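Local coordinates for intracellular sulfur oxidation protein DsrF (Allochromatium vinosum, PDB 2HY5), which is of unknown function but could take part in the oxidation of intracellular sulfur, in a complex with DsrE and DsrH, at residues K6-N12 and Q37-F43; K14-G18 and Q55-I60; L44-Y49 and S86-L92. All blocks are in the same frame, centred on the assembly; numbering follows the deposited sequence.

Contact 1. Residues K6-N12 and Q37-F43; sequences KKFMYLN and QDVCVLF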
ATOM      1  N   LYS B   6      28.213 -11.905  -8.403  1.00 19.87           N
ATOM      2  CA  LYS B   6      27.647 -10.670  -7.878  1.00 17.01           C
ATOM      3  C   LYS B   6      27.188 -10.780  -6.435  1.00 15.51           C
ATOM      4  O   LYS B   6      26.925 -11.867  -5.923  1.00 14.29           O
ATOM      5  CB  LYS B   6      26.457 -10.219  -8.720  1.00 20.52           C
ATOM      6  CG  LYS B   6      26.829  -9.589 -10.043  1.00 22.15           C
ATOM      7  CD  LYS B   6      25.592  -9.016 -10.703  1.00 20.48           C
ATOM      8  CE  LYS B   6      25.943  -8.300 -11.991  1.00 24.25           C
ATOM      9  NZ  LYS B   6      24.732  -7.737 -12.638  1.00 24.14           N
ATOM     10  N   LYS B   7      27.098  -9.625  -5.790  1.00 14.47           N
ATOM     11  CA  LYS B   7      26.658  -9.525  -4.410  1.00 14.88           C
ATOM     12  C   LYS B   7      25.216  -9.025  -4.398  1.00 11.31           C
ATOM     13  O   LYS B   7      24.948  -7.889  -4.777  1.00 11.27           O
ATOM     14  CB  LYS B   7      27.558  -8.545  -3.652  1.00 23.09           C
ATOM     15  CG  LYS B   7      27.013  -8.164  -2.295  1.00 26.62           C
ATOM     16  CD  LYS B   7      26.682  -9.412  -1.513  1.00 30.49           C
ATOM     17  CE  LYS B   7      25.854  -9.103  -0.296  1.00 32.99           C
ATOM     18  NZ  LYS B   7      25.485 -10.368   0.371  1.00 34.72           N
ATOM     19  N   PHE B   8      24.298  -9.882  -3.961  1.00 12.48           N
ATOM     20  CA  PHE B   8      22.884  -9.535  -3.898  1.00 11.31           C
ATOM     21  C   PHE B   8      22.394  -9.330  -2.472  1.00  9.73           C
ATOM     22  O   PHE B   8      22.655 -10.158  -1.597  1.00  9.98           O
ATOM     23  CB  PHE B   8      22.028 -10.631  -4.540  1.00 14.02           C
ATOM     24  CG  PHE B   8      22.108 -10.676  -6.040  1.00 16.32           C
ATOM     25  CD1 PHE B   8      21.551 -11.743  -6.740  1.00 19.31           C
ATOM     26  CD2 PHE B   8      22.714  -9.650  -6.756  1.00 19.21           C
ATOM     27  CE1 PHE B   8      21.599 -11.788  -8.131  1.00 20.35           C
ATOM     28  CE2 PHE B   8      22.766  -9.686  -8.149  1.00 19.72           C
ATOM     29  CZ  PHE B   8      22.208 -10.755  -8.836  1.00 19.60           C
ATOM     30  N   MET B   9      21.685  -8.230  -2.243  1.00  9.96           N
ATOM     31  CA  MET B   9      21.119  -7.945  -0.926  1.00 10.05           C
ATOM     32  C   MET B   9      19.604  -8.000  -1.020  1.00  9.45           C
ATOM     33  O   MET B   9      19.015  -7.470  -1.958  1.00  8.79           O
ATOM     34  CB  MET B   9      21.518  -6.548  -0.421  1.00 13.30           C
ATOM     35  CG  MET B   9      20.783  -6.151   0.869  1.00 16.41           C
ATOM     36  SD  MET B   9      21.119  -4.488   1.496  1.00 16.92           S
ATOM     37  CE  MET B   9      22.676  -4.753   2.271  1.00 20.90           C
ATOM     38  N   TYR B  10      18.980  -8.655  -0.049  1.00 10.51           N
ATOM     39  CA  TYR B  10      17.527  -8.747   0.014  1.00 10.66           C
ATOM     40  C   TYR B  10      17.134  -7.872   1.190  1.00 10.41           C
ATOM     41  O   TYR B  10      17.367  -8.237   2.338  1.00 13.00           O
ATOM     42  CB  TYR B  10      17.103 -10.194   0.255  1.00 12.18           C
ATOM     43  CG  TYR B  10      17.317 -11.066  -0.955  1.00 14.85           C
ATOM     44  CD1 TYR B  10      16.340 -11.162  -1.943  1.00 15.93           C
ATOM     45  CD2 TYR B  10      18.510 -11.770  -1.134  1.00 15.52           C
ATOM     46  CE1 TYR B  10      16.540 -11.936  -3.082  1.00 18.07           C
ATOM     47  CE2 TYR B  10      18.720 -12.548  -2.275  1.00 17.22           C
ATOM     48  CZ  TYR B  10      17.728 -12.625  -3.242  1.00 18.08           C
ATOM     49  OH  TYR B  10      17.920 -13.386  -4.375  1.00 22.85           O
ATOM     50  N   LEU B  11      16.560  -6.711   0.891  1.00  9.38           N
ATOM     51  CA  LEU B  11      16.164  -5.746   1.911  1.00  9.32           C
ATOM     52  C   LEU B  11      14.722  -5.913   2.372  1.00 10.24           C
ATOM     53  O   LEU B  11      13.789  -5.529   1.668  1.00  9.96           O
ATOM     54  CB  LEU B  11      16.368  -4.328   1.374  1.00 13.69           C
ATOM     55  CG  LEU B  11      16.002  -3.149   2.274  1.00 14.01           C
ATOM     56  CD1 LEU B  11      16.848  -3.172   3.529  1.00 16.79           C
ATOM     57  CD2 LEU B  11      16.217  -1.852   1.508  1.00 17.61           C
ATOM     58  N   ASN B  12      14.556  -6.480   3.565  1.00  8.04           N
ATOM     59  CA  ASN B  12      13.243  -6.710   4.160  1.00  8.26           C
ATOM     60  C   ASN B  12      12.925  -5.638   5.195  1.00  6.93           C
ATOM     61  O   ASN B  12      13.605  -5.537   6.211  1.00  8.03           O
ATOM     62  CB  ASN B  12      13.211  -8.088   4.818  1.00  9.22           C
ATOM     63  CG  ASN B  12      13.239  -9.207   3.809  1.00 14.39           C
ATOM     64  OD1 ASN B  12      12.423  -9.243   2.888  1.00 16.34           O
ATOM     65  ND2 ASN B  12      14.176 -10.133   3.974  1.00 16.34           N
ATOM     66  N   GLN B  37      25.026 -17.079  -6.100  1.00 17.98           N
ATOM     67  CA  GLN B  37      25.609 -15.738  -6.079  1.00 17.31           C
ATOM     68  C   GLN B  37      25.948 -15.468  -4.619  1.00 17.55           C
ATOM     69  O   GLN B  37      25.650 -16.293  -3.759  1.00 17.47           O
ATOM     70  CB  GLN B  37      24.597 -14.699  -6.577  1.00 17.85           C
ATOM     71  CG  GLN B  37      24.134 -14.912  -8.011  1.00 18.16           C
ATOM     72  CD  GLN B  37      25.282 -14.881  -9.000  1.00 19.58           C
ATOM     73  OE1 GLN B  37      25.966 -13.868  -9.144  1.00 20.60           O
ATOM     74  NE2 GLN B  37      25.501 -15.995  -9.686  1.00 19.43           N
ATOM     75  N   ASP B  38      26.585 -14.336  -4.339  1.00 16.96           N
ATOM     76  CA  ASP B  38      26.922 -13.981  -2.963  1.00 17.07           C
ATOM     77  C   ASP B  38      25.666 -13.296  -2.447  1.00 16.47           C
ATOM     78  O   ASP B  38      25.285 -12.244  -2.955  1.00 17.13           O
ATOM     79  CB  ASP B  38      28.095 -13.003  -2.934  1.00 26.67           C
ATOM     80  CG  ASP B  38      28.673 -12.826  -1.544  1.00 30.49           C
ATOM     81  OD1 ASP B  38      27.888 -12.684  -0.582  1.00 33.17           O
ATOM     82  OD2 ASP B  38      29.915 -12.819  -1.414  1.00 33.80           O
ATOM     83  N   VAL B  39      25.030 -13.884  -1.438  1.00 15.73           N
ATOM     84  CA  VAL B  39      23.785 -13.333  -0.914  1.00 14.02           C
ATOM     85  C   VAL B  39      23.760 -12.955   0.562  1.00 13.43           C
ATOM     86  O   VAL B  39      24.382 -13.596   1.398  1.00 12.77           O
ATOM     87  CB  VAL B  39      22.626 -14.336  -1.145  1.00 17.49           C
ATOM     88  CG1 VAL B  39      21.332 -13.802  -0.544  1.00 18.87           C
ATOM     89  CG2 VAL B  39      22.464 -14.605  -2.632  1.00 16.22           C
ATOM     90  N   CYS B  40      23.032 -11.889   0.871  1.00 13.80           N
ATOM     91  CA  CYS B  40      22.854 -11.483   2.254  1.00 12.32           C
ATOM     92  C   CYS B  40      21.417 -11.007   2.375  1.00 10.44           C
ATOM     93  O   CYS B  40      20.863 -10.408   1.450  1.00  9.08           O
ATOM     94  CB  CYS B  40      23.835 -10.382   2.672  1.00 18.68           C
ATOM     95  SG  CYS B  40      23.644  -8.792   1.871  1.00 26.02           S
ATOM     96  N   VAL B  41      20.802 -11.312   3.507  1.00  8.05           N
ATOM     97  CA  VAL B  41      19.426 -10.920   3.745  1.00  8.07           C
ATOM     98  C   VAL B  41      19.444  -9.997   4.946  1.00  7.50           C
ATOM     99  O   VAL B  41      19.930 -10.371   6.005  1.00  9.38           O
ATOM    100  CB  VAL B  41      18.550 -12.144   4.054  1.00  9.11           C
ATOM    101  CG1 VAL B  41      17.095 -11.723   4.183  1.00 10.82           C
ATOM    102  CG2 VAL B  41      18.714 -13.178   2.959  1.00 11.66           C
ATOM    103  N   LEU B  42      18.933  -8.786   4.765  1.00  6.98           N
ATOM    104  CA  LEU B  42      18.909  -7.803   5.839  1.00  7.33           C
ATOM    105  C   LEU B  42      17.495  -7.487   6.279  1.00  7.54           C
ATOM    106  O   LEU B  42      16.615  -7.248   5.454  1.00  8.10           O
ATOM    107  CB  LEU B  42      19.589  -6.506   5.383  1.00 13.14           C
ATOM    108  CG  LEU B  42      19.495  -5.300   6.328  1.00 15.31           C
ATOM    109  CD1 LEU B  42      20.224  -5.601   7.630  1.00 14.72           C
ATOM    110  CD2 LEU B  42      20.099  -4.074   5.653  1.00 17.29           C
ATOM    111  N   PHE B  43      17.283  -7.493   7.588  1.00  7.90           N
ATOM    112  CA  PHE B  43      15.984  -7.170   8.148  1.00  9.09           C
ATOM    113  C   PHE B  43      16.173  -5.846   8.857  1.00  8.04           C
ATOM    114  O   PHE B  43      16.966  -5.734   9.790  1.00  9.16           O
ATOM    115  CB  PHE B  43      15.521  -8.258   9.118  1.00  6.92           C
ATOM    116  CG  PHE B  43      15.290  -9.586   8.456  1.00  7.79           C
ATOM    117  CD1 PHE B  43      16.351 -10.447   8.204  1.00  8.27           C
ATOM    118  CD2 PHE B  43      14.013  -9.955   8.041  1.00  8.29           C
ATOM    119  CE1 PHE B  43      16.150 -11.659   7.544  1.00 11.96           C
ATOM    120  CE2 PHE B  43      13.799 -11.161   7.380  1.00 10.80           C
ATOM    121  CZ  PHE B  43      14.870 -12.017   7.131  1.00  8.18           C
TER
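Strands 7-12 and 38-43 run parallel and in register, their axes 4.7 Å apart at closest approach and inclined by 18°. The hydrogen bonds alternate in direction as parallel pairing demands: Phe8 N gives to Asp38 O (2.8 Å) and Cys40 N to Phe8 O (3.0 Å), then Tyr10 N to Cys40 O (3.0 Å), Leu42 N to Tyr10 O (2.9 Å) and Asn12 N to Leu42 O (2.9 Å). At the N-terminal end the pairing extends one residue back: Asp38 N, in the strand, bonds to Lys6 O (3.0 Å), and the loop residue Gln37 accepts from Lys6 N through OE1 (3.1 Å), while its NE2 bonds to the Phe35 carbonyl. Paired residues point to the same face. On the face of Lys7, Met9 and Leu11, Met9 CB lies 3.8 Å from Cys40 SG and Leu11 CD1 4.0 Å from Leu42 CD2; at its N-terminal end Lys7 NZ makes a weak salt bridge to Asp38 OD1 (3.5 Å), though the amine is not securely placed. On the other face the edge of the Tyr10 ring meets Val39, CE2 to CG1 at 3.4 Å, and Asn12 ND2 sits over one face of the Phe43 ring, 3.6 Å from CE2. The pair forms the two strands of a beta-alpha-beta unit whose crossover helix, 21-32, packs on Tyr10 and Asn12. Helix 120-129 lies against Met9 and Leu42 on the opposite face, while strands 132-135 and 79-83 flank the pair within the parallel sheet.

Contact 2. Residues K14-G18 and Q55-I60; sequences KAPYG and QDTKGI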
ATOM      1  N   LYS B  14       9.263  -4.723   5.839  1.00  9.47           N
ATOM      2  CA  LYS B  14       7.854  -4.763   6.216  1.00 10.83           C
ATOM      3  C   LYS B  14       7.494  -5.904   7.161  1.00  9.70           C
ATOM      4  O   LYS B  14       8.094  -6.979   7.130  1.00  9.75           O
ATOM      5  CB  LYS B  14       6.981  -4.837   4.959  1.00 23.81           C
ATOM      6  CG  LYS B  14       7.157  -3.641   4.035  1.00 28.15           C
ATOM      7  CD  LYS B  14       6.280  -3.756   2.804  1.00 31.14           C
ATOM      8  CE  LYS B  14       6.540  -2.624   1.819  1.00 33.32           C
ATOM      9  NZ  LYS B  14       6.250  -1.285   2.399  1.00 36.52           N
ATOM     10  N   ALA B  15       6.519  -5.644   8.028  1.00  8.80           N
ATOM     11  CA  ALA B  15       6.067  -6.644   8.982  1.00  7.15           C
ATOM     12  C   ALA B  15       5.317  -7.726   8.221  1.00  7.63           C
ATOM     13  O   ALA B  15       4.730  -7.464   7.174  1.00  9.52           O
ATOM     14  CB  ALA B  15       5.147  -5.999  10.026  1.00  7.26           C
ATOM     15  N   PRO B  16       5.332  -8.962   8.739  1.00  7.44           N
ATOM     16  CA  PRO B  16       4.647 -10.085   8.097  1.00  8.57           C
ATOM     17  C   PRO B  16       3.129 -10.052   8.285  1.00  9.14           C
ATOM     18  O   PRO B  16       2.616  -9.382   9.188  1.00  8.48           O
ATOM     19  CB  PRO B  16       5.293 -11.293   8.766  1.00  8.44           C
ATOM     20  CG  PRO B  16       5.502 -10.805  10.157  1.00  8.73           C
ATOM     21  CD  PRO B  16       6.060  -9.412   9.941  1.00  9.18           C
ATOM     22  N   TYR B  17       2.432 -10.761   7.399  1.00  9.52           N
ATOM     23  CA  TYR B  17       0.976 -10.909   7.412  1.00  9.81           C
ATOM     24  C   TYR B  17       0.100  -9.730   7.007  1.00  9.82           C
ATOM     25  O   TYR B  17      -0.894  -9.923   6.311  1.00 11.40           O
ATOM     26  CB  TYR B  17       0.534 -11.446   8.774  1.00  8.69           C
ATOM     27  CG  TYR B  17       1.232 -12.730   9.130  1.00  9.60           C
ATOM     28  CD1 TYR B  17       2.158 -12.776  10.172  1.00 10.97           C
ATOM     29  CD2 TYR B  17       1.011 -13.894   8.389  1.00 10.03           C
ATOM     30  CE1 TYR B  17       2.850 -13.946  10.465  1.00 13.38           C
ATOM     31  CE2 TYR B  17       1.702 -15.068   8.677  1.00 11.80           C
ATOM     32  CZ  TYR B  17       2.621 -15.086   9.711  1.00 13.38           C
ATOM     33  OH  TYR B  17       3.329 -16.235   9.975  1.00 15.63           O
ATOM     34  N   GLY B  18       0.448  -8.523   7.439  1.00  5.76           N
ATOM     35  CA  GLY B  18      -0.345  -7.355   7.071  1.00  7.24           C
ATOM     36  C   GLY B  18      -0.333  -7.178   5.561  1.00  8.12           C
ATOM     37  O   GLY B  18      -1.297  -6.685   4.959  1.00  8.69           O
ATOM     38  N   GLN B  55       5.265 -17.526  16.321  1.00 14.74           N
ATOM     39  CA  GLN B  55       4.117 -17.042  15.571  1.00 14.75           C
ATOM     40  C   GLN B  55       3.075 -18.158  15.484  1.00 15.91           C
ATOM     41  O   GLN B  55       3.416 -19.310  15.222  1.00 17.78           O
ATOM     42  CB  GLN B  55       4.553 -16.607  14.170  1.00 12.99           C
ATOM     43  CG  GLN B  55       5.365 -15.323  14.148  1.00 12.60           C
ATOM     44  CD  GLN B  55       5.902 -14.994  12.767  1.00 15.63           C
ATOM     45  OE1 GLN B  55       5.475 -15.576  11.768  1.00 15.69           O
ATOM     46  NE2 GLN B  55       6.837 -14.054  12.703  1.00 14.22           N
ATOM     47  N   ASP B  56       1.813 -17.809  15.729  1.00 14.59           N
ATOM     48  CA  ASP B  56       0.693 -18.757  15.681  1.00 15.78           C
ATOM     49  C   ASP B  56      -0.433 -18.084  14.896  1.00 13.99           C
ATOM     50  O   ASP B  56      -1.100 -17.182  15.401  1.00 12.53           O
ATOM     51  CB  ASP B  56       0.221 -19.087  17.099  1.00 26.03           C
ATOM     52  CG  ASP B  56      -0.975 -20.025  17.117  1.00 30.59           C
ATOM     53  OD1 ASP B  56      -1.374 -20.452  18.222  1.00 34.89           O
ATOM     54  OD2 ASP B  56      -1.518 -20.335  16.035  1.00 31.96           O
ATOM     55  N   THR B  57      -0.655 -18.549  13.671  1.00 11.57           N
ATOM     56  CA  THR B  57      -1.653 -17.951  12.784  1.00 13.10           C
ATOM     57  C   THR B  57      -3.034 -18.598  12.691  1.00 14.13           C
ATOM     58  O   THR B  57      -3.831 -18.208  11.845  1.00 14.05           O
ATOM     59  CB  THR B  57      -1.104 -17.878  11.360  1.00 14.94           C
ATOM     60  OG1 THR B  57      -0.890 -19.213  10.877  1.00 15.05           O
ATOM     61  CG2 THR B  57       0.221 -17.118  11.342  1.00 13.99           C
ATOM     62  N   LYS B  58      -3.331 -19.574  13.538  1.00 18.43           N
ATOM     63  CA  LYS B  58      -4.640 -20.218  13.466  1.00 20.07           C
ATOM     64  C   LYS B  58      -5.803 -19.243  13.676  1.00 19.33           C
ATOM     65  O   LYS B  58      -6.894 -19.440  13.137  1.00 20.76           O
ATOM     66  CB  LYS B  58      -4.716 -21.362  14.480  1.00 53.52           C
ATOM     67  CG  LYS B  58      -3.764 -22.507  14.170  1.00 58.05           C
ATOM     68  CD  LYS B  58      -3.957 -23.671  15.126  1.00 62.70           C
ATOM     69  CE  LYS B  58      -3.045 -24.834  14.772  1.00 64.90           C
ATOM     70  NZ  LYS B  58      -3.244 -25.996  15.683  1.00 67.73           N
ATOM     71  N   GLY B  59      -5.561 -18.187  14.442  1.00 15.29           N
ATOM     72  CA  GLY B  59      -6.608 -17.217  14.706  1.00 12.78           C
ATOM     73  C   GLY B  59      -6.949 -16.288  13.552  1.00 12.26           C
ATOM     74  O   GLY B  59      -8.042 -15.723  13.527  1.00 11.99           O
ATOM     75  N   ILE B  60      -6.033 -16.118  12.600  1.00  9.77           N
ATOM     76  CA  ILE B  60      -6.292 -15.234  11.469  1.00 10.54           C
ATOM     77  C   ILE B  60      -6.595 -15.965  10.167  1.00 10.88           C
ATOM     78  O   ILE B  60      -6.748 -15.335   9.123  1.00 11.55           O
ATOM     79  CB  ILE B  60      -5.119 -14.245  11.224  1.00 12.80           C
ATOM     80  CG1 ILE B  60      -3.823 -15.005  10.959  1.00 13.63           C
ATOM     81  CG2 ILE B  60      -4.963 -13.318  12.416  1.00 11.51           C
ATOM     82  CD1 ILE B  60      -2.689 -14.116  10.491  1.00 15.80           C
TER
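Tyr17 reaches across from its loop to lay its ring beside Thr57 and Ile60, with CD2 4.3 Å from Ile60 CD1 and OH 3.5 Å from Thr57 CG2. Its hydroxyl donates a hydrogen bond to Gln55 OE1 (2.9 Å), so one side chain supplies both the apolar and the polar part of the contact. The backbones themselves stay well apart: the CA atoms of Tyr17 and Thr57 are 9.2 Å from each other. The 14-18 loop follows strand 7-12 and leads into helix 21-32, whereas 55-60 belongs to the long connection between strands 38-43 and 79-83. In that connection Asp56 OD2 accepts from Lys58 N (3.2 Å), an Asx turn with Thr57 at its centre. Gln55 NE2, 4.3 Å from Pro16 CG, bonds to Thr52, and the Tyr17 ring also meets Phe65. Ala68 of a DsrH chain packs on Tyr17, Gln55 and Ile60, placing this pair of loops at a subunit interface.

Contact 3. Residues L44-Y49 and S86-L92; sequences LDDGVY and SLEARGL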
ATOM      1  N   LEU B  44      15.448  -4.843   8.382  1.00  6.81           N
ATOM      2  CA  LEU B  44      15.525  -3.494   8.914  1.00  8.15           C
ATOM      3  C   LEU B  44      14.128  -2.945   9.171  1.00  7.22           C
ATOM      4  O   LEU B  44      13.154  -3.373   8.546  1.00  7.01           O
ATOM      5  CB  LEU B  44      16.263  -2.605   7.905  1.00 13.08           C
ATOM      6  CG  LEU B  44      16.299  -1.090   8.115  1.00 17.50           C
ATOM      7  CD1 LEU B  44      17.113  -0.755   9.358  1.00 18.82           C
ATOM      8  CD2 LEU B  44      16.902  -0.426   6.881  1.00 19.37           C
ATOM      9  N   ASP B  45      14.032  -1.988  10.087  1.00  7.21           N
ATOM     10  CA  ASP B  45      12.746  -1.391  10.426  1.00  7.20           C
ATOM     11  C   ASP B  45      11.748  -2.494  10.781  1.00  5.93           C
ATOM     12  O   ASP B  45      12.102  -3.423  11.506  1.00  6.29           O
ATOM     13  CB  ASP B  45      12.239  -0.531   9.262  1.00  9.83           C
ATOM     14  CG  ASP B  45      13.128   0.688   9.010  1.00 16.13           C
ATOM     15  OD1 ASP B  45      13.605   1.291   9.995  1.00 17.43           O
ATOM     16  OD2 ASP B  45      13.342   1.053   7.834  1.00 17.80           O
ATOM     17  N   ASP B  46      10.516  -2.421  10.278  1.00  9.23           N
ATOM     18  CA  ASP B  46       9.537  -3.454  10.618  1.00  9.26           C
ATOM     19  C   ASP B  46       9.907  -4.830  10.090  1.00  8.82           C
ATOM     20  O   ASP B  46       9.277  -5.826  10.443  1.00  8.62           O
ATOM     21  CB  ASP B  46       8.131  -3.076  10.134  1.00 10.91           C
ATOM     22  CG  ASP B  46       7.443  -2.078  11.051  1.00 13.58           C
ATOM     23  OD1 ASP B  46       7.917  -1.882  12.188  1.00 13.45           O
ATOM     24  OD2 ASP B  46       6.419  -1.499  10.629  1.00 15.65           O
ATOM     25  N   GLY B  47      10.931  -4.886   9.247  1.00  7.28           N
ATOM     26  CA  GLY B  47      11.367  -6.165   8.721  1.00  6.36           C
ATOM     27  C   GLY B  47      11.872  -7.079   9.827  1.00  6.29           C
ATOM     28  O   GLY B  47      11.838  -8.305   9.697  1.00  6.77           O
ATOM     29  N   VAL B  48      12.342  -6.500  10.929  1.00  7.57           N
ATOM     30  CA  VAL B  48      12.838  -7.331  12.021  1.00  6.75           C
ATOM     31  C   VAL B  48      11.706  -8.166  12.621  1.00  6.96           C
ATOM     32  O   VAL B  48      11.947  -9.194  13.239  1.00  6.27           O
ATOM     33  CB  VAL B  48      13.510  -6.491  13.140  1.00  8.49           C
ATOM     34  CG1 VAL B  48      14.629  -5.631  12.536  1.00  9.43           C
ATOM     35  CG2 VAL B  48      12.487  -5.625  13.851  1.00  9.21           C
ATOM     36  N   TYR B  49      10.467  -7.720  12.428  1.00  6.56           N
ATOM     37  CA  TYR B  49       9.311  -8.447  12.945  1.00  6.37           C
ATOM     38  C   TYR B  49       9.100  -9.749  12.176  1.00  6.62           C
ATOM     39  O   TYR B  49       8.400 -10.654  12.639  1.00  5.79           O
ATOM     40  CB  TYR B  49       8.057  -7.573  12.844  1.00  5.97           C
ATOM     41  CG  TYR B  49       7.899  -6.573  13.970  1.00  7.51           C
ATOM     42  CD1 TYR B  49       7.505  -5.263  13.712  1.00  6.11           C
ATOM     43  CD2 TYR B  49       8.086  -6.955  15.299  1.00  8.53           C
ATOM     44  CE1 TYR B  49       7.295  -4.355  14.743  1.00  6.00           C
ATOM     45  CE2 TYR B  49       7.879  -6.059  16.339  1.00  8.30           C
ATOM     46  CZ  TYR B  49       7.482  -4.762  16.054  1.00  8.32           C
ATOM     47  OH  TYR B  49       7.250  -3.886  17.082  1.00  9.59           O
ATOM     48  N   SER B  86      16.674  -1.062  15.010  1.00  9.12           N
ATOM     49  CA  SER B  86      15.285  -1.428  14.739  1.00  9.16           C
ATOM     50  C   SER B  86      14.737  -2.311  15.859  1.00  8.83           C
ATOM     51  O   SER B  86      13.587  -2.159  16.274  1.00  8.12           O
ATOM     52  CB  SER B  86      15.187  -2.160  13.404  1.00  9.47           C
ATOM     53  OG  SER B  86      15.586  -1.308  12.348  1.00  9.61           O
ATOM     54  N   LEU B  87      15.559  -3.235  16.342  1.00  7.16           N
ATOM     55  CA  LEU B  87      15.150  -4.119  17.425  1.00  9.43           C
ATOM     56  C   LEU B  87      14.854  -3.305  18.676  1.00 10.51           C
ATOM     57  O   LEU B  87      13.828  -3.501  19.322  1.00 11.31           O
ATOM     58  CB  LEU B  87      16.250  -5.140  17.737  1.00 11.80           C
ATOM     59  CG  LEU B  87      16.502  -6.264  16.736  1.00 12.44           C
ATOM     60  CD1 LEU B  87      17.640  -7.142  17.243  1.00 12.31           C
ATOM     61  CD2 LEU B  87      15.229  -7.088  16.566  1.00 13.35           C
ATOM     62  N   GLU B  88      15.761  -2.394  19.016  1.00 11.48           N
ATOM     63  CA  GLU B  88      15.601  -1.555  20.204  1.00 13.72           C
ATOM     64  C   GLU B  88      14.351  -0.685  20.137  1.00 12.90           C
ATOM     65  O   GLU B  88      13.608  -0.567  21.117  1.00 13.19           O
ATOM     66  CB  GLU B  88      16.829  -0.658  20.391  1.00 39.00           C
ATOM     67  CG  GLU B  88      16.722   0.301  21.570  1.00 47.19           C
ATOM     68  CD  GLU B  88      17.888   1.268  21.649  1.00 52.95           C
ATOM     69  OE1 GLU B  88      18.094   2.040  20.685  1.00 57.14           O
ATOM     70  OE2 GLU B  88      18.594   1.259  22.677  1.00 57.01           O
ATOM     71  N   ALA B  89      14.123  -0.066  18.983  1.00 11.95           N
ATOM     72  CA  ALA B  89      12.963   0.795  18.810  1.00 11.38           C
ATOM     73  C   ALA B  89      11.672   0.016  19.039  1.00 11.43           C
ATOM     74  O   ALA B  89      10.633   0.590  19.368  1.00 11.34           O
ATOM     75  CB  ALA B  89      12.974   1.400  17.409  1.00 13.23           C
ATOM     76  N   ARG B  90      11.748  -1.299  18.886  1.00 10.00           N
ATOM     77  CA  ARG B  90      10.577  -2.144  19.051  1.00 11.05           C
ATOM     78  C   ARG B  90      10.603  -2.945  20.355  1.00 12.57           C
ATOM     79  O   ARG B  90       9.788  -3.843  20.566  1.00 14.22           O
ATOM     80  CB  ARG B  90      10.460  -3.049  17.821  1.00 11.33           C
ATOM     81  CG  ARG B  90      10.250  -2.222  16.561  1.00 10.41           C
ATOM     82  CD  ARG B  90      10.401  -2.992  15.264  1.00 10.83           C
ATOM     83  NE  ARG B  90      10.061  -2.141  14.123  1.00 10.07           N
ATOM     84  CZ  ARG B  90      10.777  -1.088  13.731  1.00 11.39           C
ATOM     85  NH1 ARG B  90      11.887  -0.748  14.378  1.00 12.60           N
ATOM     86  NH2 ARG B  90      10.373  -0.357  12.703  1.00 12.61           N
ATOM     87  N   GLY B  91      11.535  -2.592  21.236  1.00 15.53           N
ATOM     88  CA  GLY B  91      11.653  -3.274  22.512  1.00 16.33           C
ATOM     89  C   GLY B  91      11.958  -4.752  22.375  1.00 17.15           C
ATOM     90  O   GLY B  91      11.564  -5.559  23.218  1.00 17.30           O
ATOM     91  N   LEU B  92      12.666  -5.111  21.312  1.00 12.67           N
ATOM     92  CA  LEU B  92      13.014  -6.503  21.080  1.00 12.76           C
ATOM     93  C   LEU B  92      14.501  -6.740  21.280  1.00 13.39           C
ATOM     94  O   LEU B  92      15.305  -5.813  21.209  1.00 14.11           O
ATOM     95  CB  LEU B  92      12.636  -6.917  19.654  1.00 12.93           C
ATOM     96  CG  LEU B  92      11.177  -6.791  19.217  1.00 14.47           C
ATOM     97  CD1 LEU B  92      11.070  -7.183  17.754  1.00 15.60           C
ATOM     98  CD2 LEU B  92      10.290  -7.681  20.077  1.00 15.64           C
TER
HETATM   99  O   HOH W   1      11.287   2.219  11.650  1.00 27.99           O
HETATM  100  O   HOH W   2      13.482   1.515  13.265  1.00 31.25           O
HETATM  101  O   HOH W   3       7.813  -4.996  19.614  1.00 17.88           O
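Arg90 extends from the C-terminal end of helix 84-89 across the turn at 44-49, with chi1 in m, chi2 and chi3 in t and chi4 at 68°. This conformation lets NE and NH2 both donate to Asp46 OD1, each at 2.9 Å, in a salt bridge, and turns NH1 back to the helix carbonyl Ser86 O (2.9 Å). The aliphatic part is used as well: Arg90 CD lies 3.8 Å from the centroid of the Tyr49 ring, over its face, in a CH-pi contact. Asp45, whose OD2 is salt-bridged to Arg13, reaches the guanidinium through two waters, both bound to its OD1, one to Arg90 NH2 and the other to NH1. A third water joins Tyr49 OH to Arg90 O. Ser86 OG accepts from Asp45 N (2.8 Å) and has a further partner in Asp83. The CA-to-CB bond of Val48 points toward 86-92, and its CG1 lies 3.6 Å from Ser86 CB and its CB 3.9 Å from Leu87 CD2. A Schellman motif with Gly91 at C-prime ends the helix and returns Leu92 toward the turn, where its CD1 meets Tyr49 CE2 at 3.7 Å. Asp46 is shared with Ser10 of a DsrH chain, and Tyr38 of that chain stacks on Tyr49. The contact thus joins the turn after strand 38-43 to the helix after strand 79-83, with Val82 of this neighbouring strand packed against both Val48 and Leu87.

Overall arrangement
The three contacts follow the sheet from its interior toward the loops beyond the C-terminal ends of its strands. Contact 1 runs directly into contact 3, since Phe43 precedes Leu44 and Asn12 O makes a probable hydrogen bond to Leu44 N (2.9 Å); their centres are about 19 Å apart. Contacts 2 and 3 have centres about 16 Å apart and interleave along the chain. They meet where Ala15 N packs on Asp46 CB (3.7 Å) and Pro16 CD on Tyr49 O (3.8 Å). Contact 2 lies about 24 Å from contact 1, centre to centre, across the chain's centre. DsrH chains reach all three contacts, most extensively the loops of contacts 2 and 3.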